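Local coordinates for protein Steely1 (Dictyostelium discoideum, PDB 2H84) that is a probable hybrid type I/III polyketide synthase that makes acylpyrones in vitro, represented here by its C-terminal type III synthase domain, at residues Q31-S36 and V66-K71; K52-Q57 and D198-S203; S267-F272 and N310-D315; C293-H298 and I355-G360. One frame throughout, in Å; residues are numbered along the deposited sequence.

Contact 1. Residues Q31-S36 and V66-K71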
loop_
_atom_site.group_PDB
_atom_site.type_symbol
_atom_site.label_atom_id
_atom_site.label_comp_id
_atom_site.label_asym_id
_atom_site.label_seq_id
_atom_site.Cartn_x
_atom_site.Cartn_y
_atom_site.Cartn_z
ATOM N N GLN A 31 -6.551 -31.620 12.239
ATOM C CA GLN A 31 -7.451 -32.416 13.046
ATOM C C GLN A 31 -7.511 -31.927 14.489
ATOM O O GLN A 31 -8.595 -31.830 15.068
ATOM C CB GLN A 31 -7.036 -33.881 13.001
ATOM C CG GLN A 31 -8.133 -34.788 12.491
ATOM C CD GLN A 31 -8.482 -35.873 13.480
ATOM O OE1 GLN A 31 -8.807 -35.591 14.632
ATOM N NE2 GLN A 31 -8.421 -37.124 13.038
ATOM N N SER A 32 -6.355 -31.620 15.073
ATOM C CA SER A 32 -6.336 -31.132 16.449
ATOM C C SER A 32 -6.939 -29.732 16.511
ATOM O O SER A 32 -7.605 -29.394 17.488
ATOM C CB SER A 32 -4.917 -31.137 17.017
ATOM O OG SER A 32 -4.026 -30.518 16.119
ATOM N N LEU A 33 -6.718 -28.925 15.474
ATOM C CA LEU A 33 -7.312 -27.590 15.419
ATOM C C LEU A 33 -8.821 -27.802 15.299
ATOM O O LEU A 33 -9.615 -27.079 15.895
ATOM C CB LEU A 33 -6.809 -26.797 14.203
ATOM C CG LEU A 33 -5.393 -26.207 14.213
ATOM C CD1 LEU A 33 -5.106 -25.592 12.840
ATOM C CD2 LEU A 33 -5.250 -25.151 15.308
ATOM N N LYS A 34 -9.212 -28.807 14.525
ATOM C CA LYS A 34 -10.618 -29.113 14.375
ATOM C C LYS A 34 -11.160 -29.340 15.776
ATOM O O LYS A 34 -12.009 -28.593 16.241
ATOM C CB LYS A 34 -10.813 -30.378 13.553
ATOM C CG LYS A 34 -12.269 -30.726 13.327
ATOM C CD LYS A 34 -12.538 -32.217 13.523
ATOM C CE LYS A 34 -11.785 -33.093 12.530
ATOM N NZ LYS A 34 -12.260 -34.507 12.593
ATOM N N ASP A 35 -10.654 -30.361 16.457
ATOM C CA ASP A 35 -11.116 -30.651 17.805
ATOM C C ASP A 35 -11.166 -29.380 18.627
ATOM O O ASP A 35 -12.235 -28.915 19.010
ATOM C CB ASP A 35 -10.187 -31.638 18.524
ATOM C CG ASP A 35 -10.000 -32.937 17.772
ATOM O OD1 ASP A 35 -10.970 -33.425 17.148
ATOM O OD2 ASP A 35 -8.875 -33.480 17.824
ATOM N N SER A 36 -9.988 -28.826 18.887
ATOM C CA SER A 36 -9.841 -27.618 19.696
ATOM C C SER A 36 -10.789 -26.480 19.403
ATOM O O SER A 36 -11.694 -26.204 20.192
ATOM C CB SER A 36 -8.404 -27.096 19.618
ATOM O OG SER A 36 -7.532 -27.910 20.389
ATOM N N VAL A 66 0.587 -18.246 14.182
ATOM C CA VAL A 66 1.265 -17.485 15.215
ATOM C C VAL A 66 0.463 -17.755 16.484
ATOM O O VAL A 66 1.020 -17.794 17.578
ATOM C CB VAL A 66 1.265 -15.972 14.886
ATOM C CG1 VAL A 66 1.741 -15.162 16.084
ATOM C CG2 VAL A 66 2.170 -15.707 13.703
ATOM N N ARG A 67 -0.848 -17.946 16.334
ATOM C CA ARG A 67 -1.701 -18.252 17.478
ATOM C C ARG A 67 -2.197 -19.684 17.353
ATOM O O ARG A 67 -3.109 -19.970 16.590
ATOM C CB ARG A 67 -2.903 -17.309 17.558
ATOM C CG ARG A 67 -3.837 -17.618 18.734
ATOM C CD ARG A 67 -4.863 -16.522 18.953
ATOM N NE ARG A 67 -5.810 -16.871 20.008
ATOM C CZ ARG A 67 -6.214 -16.020 20.945
ATOM N NH1 ARG A 67 -5.748 -14.782 20.950
ATOM N NH2 ARG A 67 -7.075 -16.387 21.883
ATOM N N ASP A 68 -1.581 -20.583 18.108
ATOM C CA ASP A 68 -1.940 -21.991 18.081
ATOM C C ASP A 68 -3.158 -22.213 18.961
ATOM O O ASP A 68 -3.046 -22.366 20.172
ATOM C CB ASP A 68 -0.757 -22.835 18.574
ATOM C CG ASP A 68 -1.010 -24.329 18.464
ATOM O OD1 ASP A 68 -0.076 -25.126 18.678
ATOM O OD2 ASP A 68 -2.148 -24.726 18.177
ATOM N N TYR A 69 -4.326 -22.239 18.336
ATOM C CA TYR A 69 -5.560 -22.416 19.066
ATOM C C TYR A 69 -5.695 -23.717 19.849
ATOM O O TYR A 69 -6.576 -23.838 20.698
ATOM C CB TYR A 69 -6.745 -22.236 18.115
ATOM C CG TYR A 69 -6.946 -20.793 17.708
ATOM C CD1 TYR A 69 -6.159 -20.208 16.718
ATOM C CD2 TYR A 69 -7.880 -19.991 18.365
ATOM C CE1 TYR A 69 -6.297 -18.863 16.400
ATOM C CE2 TYR A 69 -8.025 -18.652 18.054
ATOM C CZ TYR A 69 -7.234 -18.092 17.075
ATOM O OH TYR A 69 -7.375 -16.754 16.787
ATOM N N THR A 70 -4.828 -24.688 19.588
ATOM C CA THR A 70 -4.913 -25.946 20.316
ATOM C C THR A 70 -4.406 -25.717 21.732
ATOM O O THR A 70 -4.712 -26.492 22.639
ATOM C CB THR A 70 -4.086 -27.072 19.652
ATOM O OG1 THR A 70 -2.698 -26.927 19.982
ATOM C CG2 THR A 70 -4.232 -27.009 18.160
ATOM N N LYS A 71 -3.625 -24.650 21.914
ATOM C CA LYS A 71 -3.107 -24.287 23.234
ATOM C C LYS A 71 -4.242 -23.580 23.976
ATOM O O LYS A 71 -4.791 -22.592 23.492
ATOM C CB LYS A 71 -1.913 -23.343 23.106
ATOM C CG LYS A 71 -0.716 -23.928 22.389
ATOM C CD LYS A 71 0.516 -23.090 22.705
ATOM C CE LYS A 71 1.778 -23.651 22.068
ATOM N NZ LYS A 71 2.740 -22.544 21.788
HETATM O O HOH W 1 -6.912 -28.176 23.605
#

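Contact 2. Residues K52-Q57 and D198-S203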
loop_
_atom_site.group_PDB
_atom_site.type_symbol
_atom_site.label_atom_id
_atom_site.label_comp_id
_atom_site.label_asym_id
_atom_site.label_seq_id
_atom_site.Cartn_x
_atom_site.Cartn_y
_atom_site.Cartn_z
ATOM N N LYS A 52 -17.008 -28.502 13.342
ATOM C CA LYS A 52 -16.309 -29.764 13.166
ATOM C C LYS A 52 -16.468 -30.260 11.732
ATOM O O LYS A 52 -15.527 -30.769 11.128
ATOM C CB LYS A 52 -16.882 -30.792 14.139
ATOM C CG LYS A 52 -16.289 -32.182 14.012
ATOM C CD LYS A 52 -17.000 -33.162 14.934
ATOM C CE LYS A 52 -16.444 -34.575 14.792
ATOM N NZ LYS A 52 -17.079 -35.515 15.758
ATOM N N ARG A 53 -17.672 -30.102 11.196
ATOM C CA ARG A 53 -17.983 -30.530 9.836
ATOM C C ARG A 53 -17.131 -29.770 8.820
ATOM O O ARG A 53 -16.420 -30.369 8.004
ATOM C CB ARG A 53 -19.474 -30.294 9.559
ATOM C CG ARG A 53 -20.214 -31.506 9.038
ATOM C CD ARG A 53 -19.999 -32.678 9.948
ATOM N NE ARG A 53 -20.913 -32.714 11.076
ATOM C CZ ARG A 53 -20.660 -33.385 12.200
ATOM N NH1 ARG A 53 -19.550 -34.049 12.369
ATOM N NH2 ARG A 53 -21.524 -33.448 13.166
ATOM N N ILE A 54 -17.215 -28.444 8.886
ATOM C CA ILE A 54 -16.469 -27.550 8.006
ATOM C C ILE A 54 -14.986 -27.902 7.954
ATOM O O ILE A 54 -14.395 -27.924 6.880
ATOM C CB ILE A 54 -16.640 -26.085 8.460
ATOM C CG1 ILE A 54 -18.025 -25.590 8.065
ATOM C CG2 ILE A 54 -15.556 -25.211 7.866
ATOM C CD1 ILE A 54 -18.364 -24.233 8.624
ATOM N N PHE A 55 -14.385 -28.169 9.110
ATOM C CA PHE A 55 -12.976 -28.535 9.146
ATOM C C PHE A 55 -12.750 -29.796 8.338
ATOM O O PHE A 55 -11.911 -29.830 7.441
ATOM C CB PHE A 55 -12.505 -28.757 10.585
ATOM C CG PHE A 55 -12.070 -27.499 11.275
ATOM C CD1 PHE A 55 -12.991 -26.513 11.587
ATOM C CD2 PHE A 55 -10.723 -27.266 11.538
ATOM C CE1 PHE A 55 -12.578 -25.317 12.165
ATOM C CE2 PHE A 55 -10.299 -26.072 12.116
ATOM C CZ PHE A 55 -11.225 -25.095 12.421
ATOM N N GLU A 56 -13.512 -30.833 8.665
ATOM C CA GLU A 56 -13.410 -32.103 7.968
ATOM C C GLU A 56 -13.460 -31.895 6.458
ATOM O O GLU A 56 -12.552 -32.320 5.742
ATOM C CB GLU A 56 -14.541 -33.030 8.417
ATOM C CG GLU A 56 -14.241 -33.797 9.699
ATOM C CD GLU A 56 -15.493 -34.099 10.515
ATOM O OE1 GLU A 56 -16.579 -34.302 9.917
ATOM O OE2 GLU A 56 -15.389 -34.144 11.762
ATOM N N GLN A 57 -14.504 -31.224 5.976
ATOM C CA GLN A 57 -14.632 -30.986 4.542
ATOM C C GLN A 57 -13.733 -29.893 3.984
ATOM O O GLN A 57 -13.902 -29.486 2.837
ATOM C CB GLN A 57 -16.085 -30.675 4.157
ATOM C CG GLN A 57 -16.806 -31.881 3.550
ATOM C CD GLN A 57 -15.948 -32.598 2.500
ATOM O OE1 GLN A 57 -16.001 -32.293 1.306
ATOM N NE2 GLN A 57 -15.146 -33.545 2.952
ATOM N N ASP A 198 -19.286 -18.044 7.348
ATOM C CA ASP A 198 -18.001 -17.524 6.887
ATOM C C ASP A 198 -16.993 -17.404 8.021
ATOM O O ASP A 198 -15.783 -17.506 7.801
ATOM C CB ASP A 198 -18.184 -16.173 6.173
ATOM C CG ASP A 198 -18.788 -15.102 7.070
ATOM O OD1 ASP A 198 -19.435 -15.443 8.081
ATOM O OD2 ASP A 198 -18.614 -13.910 6.748
ATOM N N GLN A 199 -17.492 -17.185 9.235
ATOM C CA GLN A 199 -16.625 -17.071 10.404
ATOM C C GLN A 199 -15.985 -18.433 10.689
ATOM O O GLN A 199 -14.771 -18.528 10.901
ATOM C CB GLN A 199 -17.431 -16.589 11.612
ATOM C CG GLN A 199 -16.838 -15.364 12.272
ATOM C CD GLN A 199 -16.654 -14.197 11.319
ATOM O OE1 GLN A 199 -15.840 -13.314 11.569
ATOM N NE2 GLN A 199 -17.414 -14.179 10.231
ATOM N N MET A 200 -16.811 -19.483 10.679
ATOM C CA MET A 200 -16.353 -20.854 10.903
ATOM C C MET A 200 -15.365 -21.260 9.802
ATOM O O MET A 200 -14.295 -21.802 10.086
ATOM C CB MET A 200 -17.544 -21.820 10.904
ATOM C CG MET A 200 -18.653 -21.429 11.868
ATOM S SD MET A 200 -19.870 -22.737 12.205
ATOM C CE MET A 200 -21.036 -22.479 10.921
ATOM N N VAL A 201 -15.731 -20.991 8.550
ATOM C CA VAL A 201 -14.884 -21.318 7.403
ATOM C C VAL A 201 -13.511 -20.670 7.544
ATOM O O VAL A 201 -12.472 -21.341 7.475
ATOM C CB VAL A 201 -15.493 -20.816 6.060
ATOM C CG1 VAL A 201 -14.575 -21.204 4.907
ATOM C CG2 VAL A 201 -16.888 -21.383 5.857
ATOM N N ALA A 202 -13.528 -19.355 7.740
ATOM C CA ALA A 202 -12.307 -18.579 7.868
ATOM C C ALA A 202 -11.397 -19.183 8.924
ATOM O O ALA A 202 -10.180 -19.210 8.764
ATOM C CB ALA A 202 -12.643 -17.137 8.215
ATOM N N SER A 203 -11.991 -19.688 9.996
ATOM C CA SER A 203 -11.202 -20.285 11.064
ATOM C C SER A 203 -10.694 -21.661 10.665
ATOM O O SER A 203 -9.879 -22.253 11.372
ATOM C CB SER A 203 -12.028 -20.415 12.350
ATOM O OG SER A 203 -12.998 -21.448 12.243
#

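Contact 3. Residues S267-F272 and N310-D315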
loop_
_atom_site.group_PDB
_atom_site.type_symbol
_atom_site.label_atom_id
_atom_site.label_comp_id
_atom_site.label_asym_id
_atom_site.label_seq_id
_atom_site.Cartn_x
_atom_site.Cartn_y
_atom_site.Cartn_z
ATOM N N SER A 267 -17.562 -18.852 -12.598
ATOM C CA SER A 267 -18.228 -18.335 -13.781
ATOM C C SER A 267 -17.477 -17.235 -14.540
ATOM O O SER A 267 -17.774 -16.980 -15.710
ATOM C CB SER A 267 -19.640 -17.855 -13.430
ATOM O OG SER A 267 -19.655 -16.754 -12.536
ATOM N N GLY A 268 -16.496 -16.599 -13.902
ATOM C CA GLY A 268 -15.761 -15.547 -14.591
ATOM C C GLY A 268 -14.326 -15.907 -14.930
ATOM O O GLY A 268 -13.655 -15.191 -15.661
ATOM N N ILE A 269 -13.867 -17.040 -14.414
ATOM C CA ILE A 269 -12.501 -17.471 -14.619
ATOM C C ILE A 269 -12.093 -17.722 -16.075
ATOM O O ILE A 269 -11.033 -17.270 -16.509
ATOM C CB ILE A 269 -12.207 -18.726 -13.750
ATOM C CG1 ILE A 269 -10.729 -18.774 -13.351
ATOM C CG2 ILE A 269 -12.499 -20.019 -14.522
ATOM C CD1 ILE A 269 -10.072 -17.403 -13.189
ATOM N N GLU A 270 -12.928 -18.420 -16.841
ATOM C CA GLU A 270 -12.586 -18.732 -18.225
ATOM C C GLU A 270 -12.366 -17.513 -19.094
ATOM O O GLU A 270 -11.347 -17.401 -19.754
ATOM C CB GLU A 270 -13.656 -19.602 -18.871
ATOM C CG GLU A 270 -13.257 -20.090 -20.263
ATOM C CD GLU A 270 -14.359 -20.873 -20.931
ATOM O OE1 GLU A 270 -14.080 -21.983 -21.453
ATOM O OE2 GLU A 270 -15.509 -20.373 -20.930
ATOM N N ALA A 271 -13.332 -16.609 -19.111
ATOM C CA ALA A 271 -13.205 -15.405 -19.915
ATOM C C ALA A 271 -11.932 -14.668 -19.541
ATOM O O ALA A 271 -11.254 -14.103 -20.402
ATOM C CB ALA A 271 -14.393 -14.512 -19.698
ATOM N N PHE A 272 -11.622 -14.671 -18.247
ATOM C CA PHE A 272 -10.427 -14.015 -17.732
ATOM C C PHE A 272 -9.157 -14.706 -18.234
ATOM O O PHE A 272 -8.262 -14.043 -18.760
ATOM C CB PHE A 272 -10.453 -14.003 -16.200
ATOM C CG PHE A 272 -9.284 -13.294 -15.585
ATOM C CD1 PHE A 272 -8.261 -14.011 -14.984
ATOM C CD2 PHE A 272 -9.220 -11.902 -15.585
ATOM C CE1 PHE A 272 -7.181 -13.356 -14.410
ATOM C CE2 PHE A 272 -8.143 -11.238 -15.015
ATOM C CZ PHE A 272 -7.128 -11.964 -14.417
ATOM N N ASN A 310 -13.033 -27.203 -12.734
ATOM C CA ASN A 310 -14.182 -27.636 -13.524
ATOM C C ASN A 310 -14.494 -26.680 -14.662
ATOM O O ASN A 310 -14.794 -27.101 -15.766
ATOM C CB ASN A 310 -15.412 -27.686 -12.663
ATOM C CG ASN A 310 -15.483 -28.904 -11.806
ATOM O OD1 ASN A 310 -16.325 -28.954 -10.932
ATOM N ND2 ASN A 310 -14.635 -29.890 -12.044
ATOM N N SER A 311 -14.475 -25.387 -14.365
ATOM C CA SER A 311 -14.750 -24.361 -15.347
ATOM C C SER A 311 -13.746 -24.354 -16.501
ATOM O O SER A 311 -14.125 -24.205 -17.662
ATOM C CB SER A 311 -14.767 -23.029 -14.627
ATOM O OG SER A 311 -14.621 -21.975 -15.540
ATOM N N LEU A 312 -12.465 -24.510 -16.180
ATOM C CA LEU A 312 -11.441 -24.519 -17.212
ATOM C C LEU A 312 -11.261 -25.945 -17.704
ATOM O O LEU A 312 -10.553 -26.206 -18.664
ATOM C CB LEU A 312 -10.141 -23.888 -16.670
ATOM C CG LEU A 312 -10.403 -22.446 -16.257
ATOM C CD1 LEU A 312 -9.131 -21.868 -15.700
ATOM C CD2 LEU A 312 -10.918 -21.595 -17.441
ATOM N N GLY A 313 -11.960 -26.866 -17.053
ATOM C CA GLY A 313 -11.883 -28.262 -17.440
ATOM C C GLY A 313 -10.448 -28.733 -17.528
ATOM O O GLY A 313 -10.072 -29.398 -18.472
ATOM N N ILE A 314 -9.643 -28.392 -16.529
ATOM C CA ILE A 314 -8.248 -28.798 -16.504
ATOM C C ILE A 314 -8.049 -30.119 -15.744
ATOM O O ILE A 314 -8.929 -30.570 -15.014
ATOM C CB ILE A 314 -7.374 -27.683 -15.897
ATOM C CG1 ILE A 314 -7.855 -27.342 -14.483
ATOM C CG2 ILE A 314 -7.437 -26.451 -16.751
ATOM C CD1 ILE A 314 -6.945 -26.382 -13.733
ATOM N N ASP A 315 -6.876 -30.710 -15.901
ATOM C CA ASP A 315 -6.542 -31.976 -15.274
ATOM C C ASP A 315 -5.837 -31.803 -13.913
ATOM O O ASP A 315 -5.103 -30.849 -13.710
ATOM C CB ASP A 315 -5.627 -32.734 -16.228
ATOM C CG ASP A 315 -5.536 -34.210 -15.922
ATOM O OD1 ASP A 315 -4.848 -34.571 -14.954
ATOM O OD2 ASP A 315 -6.139 -35.019 -16.661
#

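Contact 4. Residues C293-H298 and I355-G360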
loop_
_atom_site.group_PDB
_atom_site.type_symbol
_atom_site.label_atom_id
_atom_site.label_comp_id
_atom_site.label_asym_id
_atom_site.label_seq_id
_atom_site.Cartn_x
_atom_site.Cartn_y
_atom_site.Cartn_z
ATOM N N CYS A 293 -0.939 -25.912 -19.707
ATOM C CA CYS A 293 -0.256 -25.104 -18.702
ATOM C C CYS A 293 -0.359 -25.618 -17.272
ATOM O O CYS A 293 -1.351 -26.235 -16.887
ATOM C CB CYS A 293 -0.777 -23.668 -18.753
ATOM S SG CYS A 293 -0.654 -22.886 -20.378
ATOM N N GLU A 294 0.690 -25.368 -16.493
ATOM C CA GLU A 294 0.721 -25.756 -15.091
ATOM C C GLU A 294 -0.059 -24.655 -14.398
ATOM O O GLU A 294 0.101 -23.482 -14.723
ATOM C CB GLU A 294 2.160 -25.771 -14.563
ATOM C CG GLU A 294 2.293 -26.107 -13.080
ATOM C CD GLU A 294 2.136 -27.592 -12.799
ATOM O OE1 GLU A 294 1.778 -27.962 -11.653
ATOM O OE2 GLU A 294 2.383 -28.392 -13.729
ATOM N N PHE A 295 -0.909 -25.021 -13.451
ATOM C CA PHE A 295 -1.696 -24.021 -12.742
ATOM C C PHE A 295 -1.223 -23.742 -11.327
ATOM O O PHE A 295 -1.308 -24.599 -10.440
ATOM C CB PHE A 295 -3.170 -24.414 -12.741
ATOM C CG PHE A 295 -3.902 -23.972 -13.972
ATOM C CD1 PHE A 295 -4.776 -22.895 -13.926
ATOM C CD2 PHE A 295 -3.658 -24.580 -15.197
ATOM C CE1 PHE A 295 -5.404 -22.436 -15.080
ATOM C CE2 PHE A 295 -4.283 -24.125 -16.354
ATOM C CZ PHE A 295 -5.149 -23.048 -16.293
ATOM N N LEU A 296 -0.717 -22.521 -11.143
ATOM C CA LEU A 296 -0.202 -22.040 -9.858
ATOM C C LEU A 296 -1.245 -21.070 -9.325
ATOM O O LEU A 296 -1.149 -19.856 -9.510
ATOM C CB LEU A 296 1.144 -21.342 -10.068
ATOM C CG LEU A 296 2.116 -22.172 -10.914
ATOM C CD1 LEU A 296 3.434 -21.437 -11.066
ATOM C CD2 LEU A 296 2.319 -23.547 -10.276
ATOM N N ILE A 297 -2.249 -21.633 -8.665
ATOM C CA ILE A 297 -3.354 -20.867 -8.125
ATOM C C ILE A 297 -3.244 -20.562 -6.645
ATOM O O ILE A 297 -2.809 -21.395 -5.851
ATOM C CB ILE A 297 -4.682 -21.616 -8.349
ATOM C CG1 ILE A 297 -4.796 -22.051 -9.813
ATOM C CG2 ILE A 297 -5.864 -20.721 -7.955
ATOM C CD1 ILE A 297 -6.035 -22.875 -10.113
ATOM N N HIS A 298 -3.648 -19.346 -6.291
ATOM C CA HIS A 298 -3.672 -18.892 -4.907
ATOM C C HIS A 298 -4.544 -19.889 -4.148
ATOM O O HIS A 298 -5.708 -20.086 -4.490
ATOM C CB HIS A 298 -4.296 -17.494 -4.839
ATOM C CG HIS A 298 -4.869 -17.157 -3.501
ATOM N ND1 HIS A 298 -4.097 -17.081 -2.364
ATOM C CD2 HIS A 298 -6.142 -16.899 -3.116
ATOM C CE1 HIS A 298 -4.871 -16.793 -1.334
ATOM N NE2 HIS A 298 -6.116 -16.678 -1.762
ATOM N N ILE A 355 0.148 -20.848 -15.647
ATOM C CA ILE A 355 -0.859 -19.810 -15.500
ATOM C C ILE A 355 -1.050 -19.624 -13.996
ATOM O O ILE A 355 -1.277 -20.599 -13.266
ATOM C CB ILE A 355 -2.212 -20.211 -16.146
ATOM C CG1 ILE A 355 -2.038 -20.369 -17.665
ATOM C CG2 ILE A 355 -3.280 -19.145 -15.829
ATOM C CD1 ILE A 355 -3.303 -20.792 -18.403
ATOM N N SER A 356 -0.912 -18.387 -13.528
ATOM C CA SER A 356 -1.112 -18.116 -12.114
ATOM C C SER A 356 -2.339 -17.242 -11.917
ATOM O O SER A 356 -2.536 -16.233 -12.600
ATOM C CB SER A 356 0.101 -17.441 -11.495
ATOM O OG SER A 356 -0.043 -17.425 -10.091
ATOM N N LEU A 357 -3.172 -17.640 -10.970
ATOM C CA LEU A 357 -4.393 -16.906 -10.704
ATOM C C LEU A 357 -4.498 -16.540 -9.225
ATOM O O LEU A 357 -3.938 -17.216 -8.358
ATOM C CB LEU A 357 -5.594 -17.750 -11.135
ATOM C CG LEU A 357 -5.630 -18.098 -12.626
ATOM C CD1 LEU A 357 -6.759 -19.085 -12.891
ATOM C CD2 LEU A 357 -5.827 -16.834 -13.453
ATOM N N ALA A 358 -5.199 -15.448 -8.953
ATOM C CA ALA A 358 -5.410 -14.985 -7.602
ATOM C C ALA A 358 -6.628 -14.086 -7.645
ATOM O O ALA A 358 -6.888 -13.426 -8.646
ATOM C CB ALA A 358 -4.196 -14.229 -7.089
ATOM N N PHE A 359 -7.368 -14.050 -6.545
ATOM C CA PHE A 359 -8.580 -13.237 -6.478
ATOM C C PHE A 359 -8.693 -12.697 -5.088
ATOM O O PHE A 359 -8.238 -13.324 -4.119
ATOM C CB PHE A 359 -9.812 -14.093 -6.786
ATOM C CG PHE A 359 -9.486 -15.528 -7.077
ATOM C CD1 PHE A 359 -9.184 -15.930 -8.396
ATOM C CD2 PHE A 359 -9.246 -16.426 -6.017
ATOM C CE1 PHE A 359 -8.753 -17.226 -8.661
ATOM C CE2 PHE A 359 -8.814 -17.716 -6.262
ATOM C CZ PHE A 359 -8.521 -18.118 -7.580
ATOM N N GLY A 360 -9.351 -11.548 -4.976
ATOM C CA GLY A 360 -9.537 -10.939 -3.669
ATOM C C GLY A 360 -10.584 -9.865 -3.642
ATOM O O GLY A 360 -11.396 -9.748 -4.544
#

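Contact 1. Residues Q31-S36 and V66-K71
D68 OD2, which lies beside the methyl L33 CD2 across the contact, is gripped twice by T70. The backbone N of T70 donates to it at 3.0 Å, and T70 OG1 does so at 2.9 Å. Both donors come from the same side of the carboxylate, well above its plane. The hydroxyl reaches this position because OG1 stands between the backbone N and the carbonyl carbon (chi1 79°). The methyl CG2 of the same side chain, anti to the carbonyl carbon, meets helix 30-40, where its nearest partner is L33 CD2 at 3.6 Å. S32 OG stays at the margin of this apolar patch, 4.1 Å from T70 CG2, and spends its bond on S29 O. One turn further on, S36 lays its side chain against the backbone of the loop, with S36 OG 3.3 Å from T70 CA. A water joins the two sides here, donating to T70 O and bonded also to S36 OG. An alanine at T70 would probably cost D68 OD2 its hydroxyl donor and open a gap beside L33 CD2. L33 also touches F55, so the leucine lies between the loop and helix 45-56. The bond from T70 N to D68 OD2 makes an Asx turn, overlapping the type I beta turn D68-K71 and packed against helix 30-40 in the N-terminal half of a chalcone synthase-like fold.

Contact 2. Residues K52-Q57 and D198-S203
Apolar packing between I54 and M200 joins helices 45-56 and 197-205, whose segment axes approach to 9.2 Å and cross at -46°. The methyl I54 CD1 does most of the touching: it lies 3.4 Å from M200 CB and 3.9 Å from M200 CE, the two side chains crossing at about a right angle. The thioether chain, bent at chi3 (-88°), brings CE back to that methyl. The other branch, I54 CG2, rests on the helix backbone at V201 CA, 4.0 Å away. V201 CB points away from helix 45-56, though its CG2 still comes within 4.2 Å of I54 CD1.

A second kind of contact is aromatic against polar. The F55 ring brings CZ to 3.3 Å from S203 O, while its CE1 lies 3.9 Å from S203 OG. The carbonyl S203 O also accepts a hydrogen bond from R63 NH2. An alanine at F55, lacking the ring, would probably leave a gap between S203 and I37 of helix 30-40.

The V201 side chain is about 11 Å from that of C157, the predicted active-site cysteine. The contact is thus a helix-helix crossing that joins helices 45-56 and 197-205 in the neighbourhood of that cysteine.

Contact 3. Residues S267-F272 and N310-D315
L312, I269 and S311 bury the most surface, and their side chains meet around the methyl I269 CG2. S311 comes from helix 302-311 with its CB pointing toward helix 261-280, and S311 OG lies beside that methyl. The hydroxyl bonds to G266 O, about one turn earlier in helix 261-280. One serine therefore ties the two helices by a polar link while its carbon side, through S311 CB at 3.8 Å from I269 CG2, joins the apolar packing.

L312 meets the same methyl. Its CG is 3.6 Å from I269 CG2, and the two side chains cross at about a right angle. The first torsion (chi1 -61°) sets CG beside the backbone N, anti to the carbonyl carbon, and so against I269 CG2. One of the two leucine methyls, L312 CD2, packs on E270 CA at 3.4 Å and on E270 CB at 3.7 Å. The glutamate and leucine side chains slide past each other in opposite directions.

Just after L312 the chain turns at G313, whose positive phi closes helix 302-311 with a Schellman motif in which I314 N bonds to E309 O. On the inner side, I269 touches L357 and L312 touches F295, so this capped helix end and helix 261-280 form part of the helical layer packed on the beta-sheet of the thiolase fold.

Contact 4. Residues C293-H298 and I355-G360
Strands 294-297 and 355-360 run parallel, their segment axes 4.7 Å apart and at 24°. Backbone bonds run from I355 N to E294 O (2.8 Å), from L296 N to I355 O and from H298 N to L357 O. Within this ladder L296 O receives a side-chain bond as well: S356 OG donates at 2.7 Å, nearly along the C=O axis, and the further bond from L357 N is weak. The hydroxyl gets there because OG is anti to the backbone N (chi1 -169°).

F295, I297, I355 and L357 share one face of the sheet. I355 CB sits over one face of the F295 ring in a CH-pi contact, 4.2 Å from the centroid, while I355 CD1 reaches F295 CZ at 3.6 Å. L357 CD1 comes instead to the ring's edge, near F295 CE1. Further along, I297 CG2 packs against F359 CZ at 3.7 Å. At the start of the segment, C293 CB packs on I355 CG1 at 3.7 Å.

H298 follows, with its CB against A358, and its side chain touches C157, the predicted active-site cysteine, and N331. The apolar face packs the strand pair on helices 261-280 and 302-311. Backbone bonds, including H298 N to L357 O, thus set the main chain so that the H298 side chain lies beside C157, consistent with the Cys-His-Asn triad of chalcone synthases.

Contacts 1 and 2 belong to the N-terminal half of the synthase domain, contacts 3 and 4 to the C-terminal half. Helices 30-40 and 45-56, consecutive in the chain, connect the first pair, where K34 NZ forms a salt bridge with E56 OE2. In the second pair, helices 261-280 and 302-311 of contact 3 cover the strands of contact 4. Contact 4 is deepest, wholly buried and bonded through backbone. Contact 2 is buried, with apolar side chains and a ring against helix backbone; contacts 1 and 3, partly buried at the periphery, mix methyl packing with serine hydroxyls and, in contact 1, water. Contacts 2 and 4 lie about 23 Å apart between centres.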